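Local coordinates for protein sorting nexin GRD19 (Saccharomyces cerevisiae, PDB 1OCS) that binds phosphatidylinositol 3-phosphate through its PX domain and acts in the retrieval machinery that keeps late Golgi membrane proteins in place, at residues L36-H41 and T133-V138; R80-F85 and P107-K112. All coordinates share one frame; numbering follows the deposited sequence.

Interaction 1. Residues L36-H41 and T133-V138; sequences LEIEVH and TWMQSV
Ile38 meets helix 133-138 with both of its branches, each turned to a different residue. Ile38 CD1 lies 3.6 Å from Met135 CG, and the two side chains cross at about a right angle. Ile38 CG2 lies over the helix backbone instead, 3.8 Å from Gln136 CA. The branched isoleucine thus packs against two helix residues with two arms at once. Met135 answers with a folded chain: CG is anti to its backbone N (chi1 -153°), and bends at the next two torsions bring CE round to within 4.1 Å of Ile38 CD1. The unbranched, flexible methionine also serves Val40, whose CG2 packs 3.7 Å from Met135 CB, again at about a right angle.

Gln136 stands at the solvent-facing margin. Its chain runs past Ile38 in the opposite direction, extended beyond CG, and Gln136 NE2 lies 2.9 Å from Ile38 O, to which it donates a hydrogen bond. The bond is moderately bent, 150° at the hydrogen, and the oxygen is tilted somewhat from the amide plane. A glutamine suits this place because its CG lies against Ile38 CG2 while its amide binds a carbonyl of the strand.

The strand and helix segments run nearly antiparallel, at 160°, with their axes 7.4 Å apart. Asn132, one residue before the helix segment, adds a second tie through OD1 to Val40 N. This is the sheet-against-helix layer of the PX fold: strand 36-46 is an outer strand, hydrogen-bonded to strand 57-66, while Met135 continues inward to Phe85 and Phe88 of helix 82-89.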
loop_
_atom_site.group_PDB
_atom_site.type_symbol
_atom_site.label_atom_id
_atom_site.label_comp_id
_atom_site.label_asym_id
_atom_site.label_seq_id
_atom_site.Cartn_x
_atom_site.Cartn_y
_atom_site.Cartn_z
ATOM N N LEU A 36 -14.717 -0.385 -3.057
ATOM C CA LEU A 36 -13.416 -0.765 -2.539
ATOM C C LEU A 36 -13.171 0.091 -1.311
ATOM O O LEU A 36 -13.206 1.323 -1.377
ATOM C CB LEU A 36 -12.297 -0.552 -3.571
ATOM C CG LEU A 36 -10.918 -1.032 -3.075
ATOM C CD1 LEU A 36 -10.057 -1.508 -4.248
ATOM C CD2 LEU A 36 -10.226 0.098 -2.311
ATOM N N GLU A 37 -12.960 -0.574 -0.185
ATOM C CA GLU A 37 -12.679 0.093 1.075
ATOM C C GLU A 37 -11.237 -0.273 1.392
ATOM O O GLU A 37 -10.831 -1.419 1.211
ATOM C CB GLU A 37 -13.586 -0.451 2.185
ATOM C CG GLU A 37 -15.073 -0.351 1.885
ATOM C CD GLU A 37 -15.895 -1.328 2.704
ATOM O OE1 GLU A 37 -17.118 -1.406 2.481
ATOM O OE2 GLU A 37 -15.314 -2.021 3.570
ATOM N N ILE A 38 -10.451 0.689 1.850
ATOM C CA ILE A 38 -9.077 0.372 2.188
ATOM C C ILE A 38 -8.537 1.320 3.232
ATOM O O ILE A 38 -8.876 2.510 3.263
ATOM C CB ILE A 38 -8.161 0.391 0.942
ATOM C CG1 ILE A 38 -6.813 -0.248 1.288
ATOM C CG2 ILE A 38 -7.973 1.819 0.442
ATOM C CD1 ILE A 38 -6.029 -0.715 0.066
ATOM N N GLU A 39 -7.700 0.771 4.100
ATOM C CA GLU A 39 -7.095 1.544 5.162
ATOM C C GLU A 39 -5.711 0.999 5.484
ATOM O O GLU A 39 -5.462 -0.203 5.378
ATOM C CB GLU A 39 -7.982 1.487 6.412
ATOM C CG GLU A 39 -7.394 2.186 7.629
ATOM C CD GLU A 39 -8.325 2.158 8.833
ATOM O OE1 GLU A 39 -7.936 2.685 9.901
ATOM O OE2 GLU A 39 -9.445 1.612 8.708
ATOM N N VAL A 40 -4.810 1.902 5.850
ATOM C CA VAL A 40 -3.456 1.535 6.240
ATOM C C VAL A 40 -3.388 1.935 7.705
ATOM O O VAL A 40 -3.639 3.086 8.048
ATOM C CB VAL A 40 -2.398 2.317 5.434
ATOM C CG1 VAL A 40 -0.990 1.912 5.887
ATOM C CG2 VAL A 40 -2.574 2.039 3.943
ATOM N N HIS A 41 -3.076 0.982 8.570
ATOM C CA HIS A 41 -3.016 1.262 9.994
ATOM C C HIS A 41 -2.200 0.181 10.696
ATOM O O HIS A 41 -1.437 -0.545 10.062
ATOM C CB HIS A 41 -4.441 1.288 10.557
ATOM C CG HIS A 41 -5.071 -0.066 10.649
ATOM N ND1 HIS A 41 -5.049 -0.967 9.606
ATOM C CD2 HIS A 41 -5.703 -0.690 11.671
ATOM C CE1 HIS A 41 -5.635 -2.089 9.982
ATOM N NE2 HIS A 41 -6.041 -1.947 11.231
ATOM N N THR A 133 -3.883 7.855 3.498
ATOM C CA THR A 133 -4.450 8.802 2.542
ATOM C C THR A 133 -4.015 8.475 1.113
ATOM O O THR A 133 -4.829 8.491 0.187
ATOM C CB THR A 133 -4.022 10.247 2.885
ATOM O OG1 THR A 133 -4.568 10.609 4.158
ATOM C CG2 THR A 133 -4.520 11.226 1.832
ATOM N N TRP A 134 -2.731 8.171 0.945
ATOM C CA TRP A 134 -2.176 7.841 -0.366
ATOM C C TRP A 134 -2.848 6.596 -0.951
ATOM O O TRP A 134 -3.254 6.583 -2.113
ATOM C CB TRP A 134 -0.669 7.585 -0.243
ATOM C CG TRP A 134 0.048 7.451 -1.561
ATOM C CD1 TRP A 134 0.489 8.466 -2.359
ATOM C CD2 TRP A 134 0.413 6.233 -2.224
ATOM N NE1 TRP A 134 1.110 7.958 -3.475
ATOM C CE2 TRP A 134 1.079 6.589 -3.419
ATOM C CE3 TRP A 134 0.244 4.871 -1.923
ATOM C CZ2 TRP A 134 1.579 5.636 -4.317
ATOM C CZ3 TRP A 134 0.740 3.922 -2.816
ATOM C CH2 TRP A 134 1.402 4.312 -4.000
ATOM N N MET A 135 -2.962 5.553 -0.135
ATOM C CA MET A 135 -3.558 4.300 -0.581
ATOM C C MET A 135 -5.022 4.458 -0.988
ATOM O O MET A 135 -5.451 3.882 -1.985
ATOM C CB MET A 135 -3.428 3.244 0.520
ATOM C CG MET A 135 -3.405 1.814 0.020
ATOM S SD MET A 135 -2.104 1.513 -1.213
ATOM C CE MET A 135 -2.999 0.512 -2.367
ATOM N N GLN A 136 -5.789 5.238 -0.225
ATOM C CA GLN A 136 -7.199 5.440 -0.551
ATOM C C GLN A 136 -7.323 6.227 -1.851
ATOM O O GLN A 136 -8.250 6.013 -2.635
ATOM C CB GLN A 136 -7.915 6.181 0.585
ATOM C CG GLN A 136 -7.850 5.441 1.921
ATOM C CD GLN A 136 -8.684 6.090 3.007
ATOM O OE1 GLN A 136 -8.996 7.280 2.943
ATOM N NE2 GLN A 136 -9.036 5.312 4.023
ATOM N N SER A 137 -6.373 7.126 -2.081
ATOM C CA SER A 137 -6.356 7.937 -3.289
ATOM C C SER A 137 -6.023 7.073 -4.508
ATOM O O SER A 137 -6.679 7.154 -5.550
ATOM C CB SER A 137 -5.323 9.055 -3.137
ATOM O OG SER A 137 -5.211 9.808 -4.323
ATOM N N VAL A 138 -5.002 6.236 -4.374
ATOM C CA VAL A 138 -4.593 5.368 -5.466
ATOM C C VAL A 138 -5.587 4.234 -5.728
ATOM O O VAL A 138 -6.021 4.042 -6.862
ATOM C CB VAL A 138 -3.193 4.775 -5.197
ATOM C CG1 VAL A 138 -2.881 3.668 -6.203
ATOM C CG2 VAL A 138 -2.143 5.893 -5.285
#

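Interaction 2. Residues R80-F85 and P107-K112; sequences RRYSDF and PHLPGK
Tyr82 and Phe85 occupy the first turn of helix 82-89 beside a loop without regular secondary structure, the CA atoms of Phe85 and Leu109 lying 7.9 Å apart. Tyr82 CG is anti to its backbone N (chi1 -177°), and the ring beyond it reaches the loop. There the Pro110 carbonyl O comes to the ring edge, near its plane, and accepts a hydrogen bond from Tyr82 OH; the hydroxyl's exact place is less certain. Tyrosine fits because its hydroxyl can end on a backbone carbonyl. The loop belongs to the phosphoinositide-binding region of the PX domain: Arg81 and Ser83 flank Tyr82, and Lys112 ends the loop segment, all three binding phosphatidylinositol 3-phosphate. Arg127, a fourth residue of the lipid-binding site, makes a cation-pi contact with Tyr82 and donates from NH2 to Gly111 O. Gly111 has a positive phi (59°), readily adopted by glycine. Leu109 CD1 lies 3.8 Å from Phe85 CB and 3.9 Å from Tyr82 CZ, so leucine touches both helix residues. Phe85 offers CB here; its ring turns away to Phe154. Arg81 is the N-cap: its backbone N donates a hydrogen bond to Asp84 OD2 at 2.8 Å, the N3 half of a capping box.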
loop_
_atom_site.group_PDB
_atom_site.type_symbol
_atom_site.label_atom_id
_atom_site.label_comp_id
_atom_site.label_asym_id
_atom_site.label_seq_id
_atom_site.Cartn_x
_atom_site.Cartn_y
_atom_site.Cartn_z
ATOM N N ARG A 80 2.876 -4.361 4.917
ATOM C CA ARG A 80 3.802 -3.787 3.950
ATOM C C ARG A 80 4.756 -2.791 4.600
ATOM O O ARG A 80 4.339 -1.960 5.414
ATOM C CB ARG A 80 3.024 -3.053 2.848
ATOM C CG ARG A 80 2.106 -3.930 2.016
ATOM C CD ARG A 80 2.899 -4.845 1.097
ATOM N NE ARG A 80 2.026 -5.611 0.206
ATOM C CZ ARG A 80 1.760 -6.908 0.335
ATOM N NH1 ARG A 80 2.293 -7.614 1.333
ATOM N NH2 ARG A 80 0.970 -7.508 -0.547
ATOM N N ARG A 81 6.032 -2.886 4.231
ATOM C CA ARG A 81 7.053 -1.967 4.730
ATOM C C ARG A 81 6.921 -0.719 3.874
ATOM O O ARG A 81 6.353 -0.767 2.782
ATOM C CB ARG A 81 8.462 -2.521 4.501
ATOM C CG ARG A 81 8.831 -3.800 5.240
ATOM C CD ARG A 81 10.128 -4.340 4.636
ATOM N NE ARG A 81 10.757 -5.412 5.404
ATOM C CZ ARG A 81 11.851 -5.265 6.149
ATOM N NH1 ARG A 81 12.351 -6.307 6.806
ATOM N NH2 ARG A 81 12.449 -4.081 6.244
ATOM N N TYR A 82 7.453 0.396 4.355
ATOM C CA TYR A 82 7.405 1.620 3.575
ATOM C C TYR A 82 8.104 1.360 2.242
ATOM O O TYR A 82 7.695 1.873 1.204
ATOM C CB TYR A 82 8.108 2.751 4.322
ATOM C CG TYR A 82 8.042 4.068 3.594
ATOM C CD1 TYR A 82 9.077 4.477 2.752
ATOM C CD2 TYR A 82 6.929 4.897 3.730
ATOM C CE1 TYR A 82 9.003 5.686 2.064
ATOM C CE2 TYR A 82 6.847 6.102 3.046
ATOM C CZ TYR A 82 7.884 6.489 2.217
ATOM O OH TYR A 82 7.787 7.681 1.541
ATOM N N SER A 83 9.160 0.553 2.268
ATOM C CA SER A 83 9.883 0.245 1.037
ATOM C C SER A 83 9.005 -0.525 0.048
ATOM O O SER A 83 9.208 -0.430 -1.161
ATOM C CB SER A 83 11.160 -0.548 1.342
ATOM O OG SER A 83 10.879 -1.717 2.079
ATOM N N ASP A 84 8.033 -1.288 0.552
ATOM C CA ASP A 84 7.141 -2.026 -0.338
ATOM C C ASP A 84 6.253 -1.030 -1.087
ATOM O O ASP A 84 5.951 -1.224 -2.264
ATOM C CB ASP A 84 6.265 -3.019 0.441
ATOM C CG ASP A 84 7.059 -4.197 0.993
ATOM O OD1 ASP A 84 7.951 -4.714 0.283
ATOM O OD2 ASP A 84 6.782 -4.614 2.131
ATOM N N PHE A 85 5.827 0.027 -0.396
ATOM C CA PHE A 85 5.003 1.063 -1.014
ATOM C C PHE A 85 5.826 1.768 -2.096
ATOM O O PHE A 85 5.310 2.102 -3.169
ATOM C CB PHE A 85 4.553 2.094 0.032
ATOM C CG PHE A 85 3.387 1.646 0.879
ATOM C CD1 PHE A 85 2.080 1.950 0.502
ATOM C CD2 PHE A 85 3.596 0.941 2.060
ATOM C CE1 PHE A 85 0.994 1.561 1.293
ATOM C CE2 PHE A 85 2.512 0.547 2.859
ATOM C CZ PHE A 85 1.212 0.859 2.473
ATOM N N PRO A 107 0.235 10.332 -7.266
ATOM C CA PRO A 107 0.751 11.255 -6.250
ATOM C C PRO A 107 2.061 10.781 -5.637
ATOM O O PRO A 107 2.353 9.583 -5.622
ATOM C CB PRO A 107 -0.359 11.277 -5.196
ATOM C CG PRO A 107 -1.582 10.939 -5.967
ATOM C CD PRO A 107 -1.112 9.861 -6.907
ATOM N N HIS A 108 2.838 11.729 -5.122
ATOM C CA HIS A 108 4.095 11.422 -4.448
ATOM C C HIS A 108 3.755 10.583 -3.222
ATOM O O HIS A 108 2.695 10.769 -2.623
ATOM C CB HIS A 108 4.768 12.706 -3.941
ATOM C CG HIS A 108 5.450 13.511 -5.003
ATOM N ND1 HIS A 108 5.883 14.802 -4.786
ATOM C CD2 HIS A 108 5.816 13.200 -6.267
ATOM C CE1 HIS A 108 6.487 15.251 -5.872
ATOM N NE2 HIS A 108 6.460 14.298 -6.785
ATOM N N LEU A 109 4.647 9.669 -2.845
ATOM C CA LEU A 109 4.435 8.867 -1.645
ATOM C C LEU A 109 4.786 9.815 -0.508
ATOM O O LEU A 109 5.819 10.470 -0.553
ATOM C CB LEU A 109 5.399 7.683 -1.585
ATOM C CG LEU A 109 4.906 6.237 -1.629
ATOM C CD1 LEU A 109 6.034 5.362 -1.085
ATOM C CD2 LEU A 109 3.640 6.035 -0.802
ATOM N N PRO A 110 3.935 9.910 0.520
ATOM C CA PRO A 110 4.240 10.811 1.636
ATOM C C PRO A 110 5.321 10.216 2.531
ATOM O O PRO A 110 5.648 9.039 2.413
ATOM C CB PRO A 110 2.904 10.922 2.376
ATOM C CG PRO A 110 1.877 10.538 1.333
ATOM C CD PRO A 110 2.555 9.408 0.619
ATOM N N GLY A 111 5.868 11.041 3.418
ATOM C CA GLY A 111 6.880 10.586 4.358
ATOM C C GLY A 111 8.168 9.995 3.819
ATOM O O GLY A 111 8.814 9.210 4.511
ATOM N N LYS A 112 8.546 10.354 2.597
ATOM C CA LYS A 112 9.782 9.845 2.012
ATOM C C LYS A 112 10.972 10.460 2.734
ATOM O O LYS A 112 11.825 9.749 3.272
ATOM C CB LYS A 112 9.856 10.190 0.518
ATOM C CG LYS A 112 9.017 9.294 -0.384
ATOM C CD LYS A 112 9.004 9.789 -1.830
ATOM C CE LYS A 112 8.252 11.107 -1.967
ATOM N NZ LYS A 112 8.316 11.643 -3.350
#

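How the interactions relate
Interaction 2 is nested in the chain loop that interaction 1 closes, and their centres are 12 Å apart. Trp134 of helix 133-138 joins them: its NE1 lies 3.0 Å from Pro107 O, a probable hydrogen bond, and its ring packs on the loop, with CD2 3.5 Å from Leu109 CD2. The helix therefore holds the sheet through Met135 and Gln136 and the 107-112 loop through Trp134. The lipid site lies nearer interaction 2, which contains Arg81, Ser83 and Lys112. Arg127, earlier on the same helix, is about 3 Å from Tyr82 and about 8 Å from Val40, between side chains.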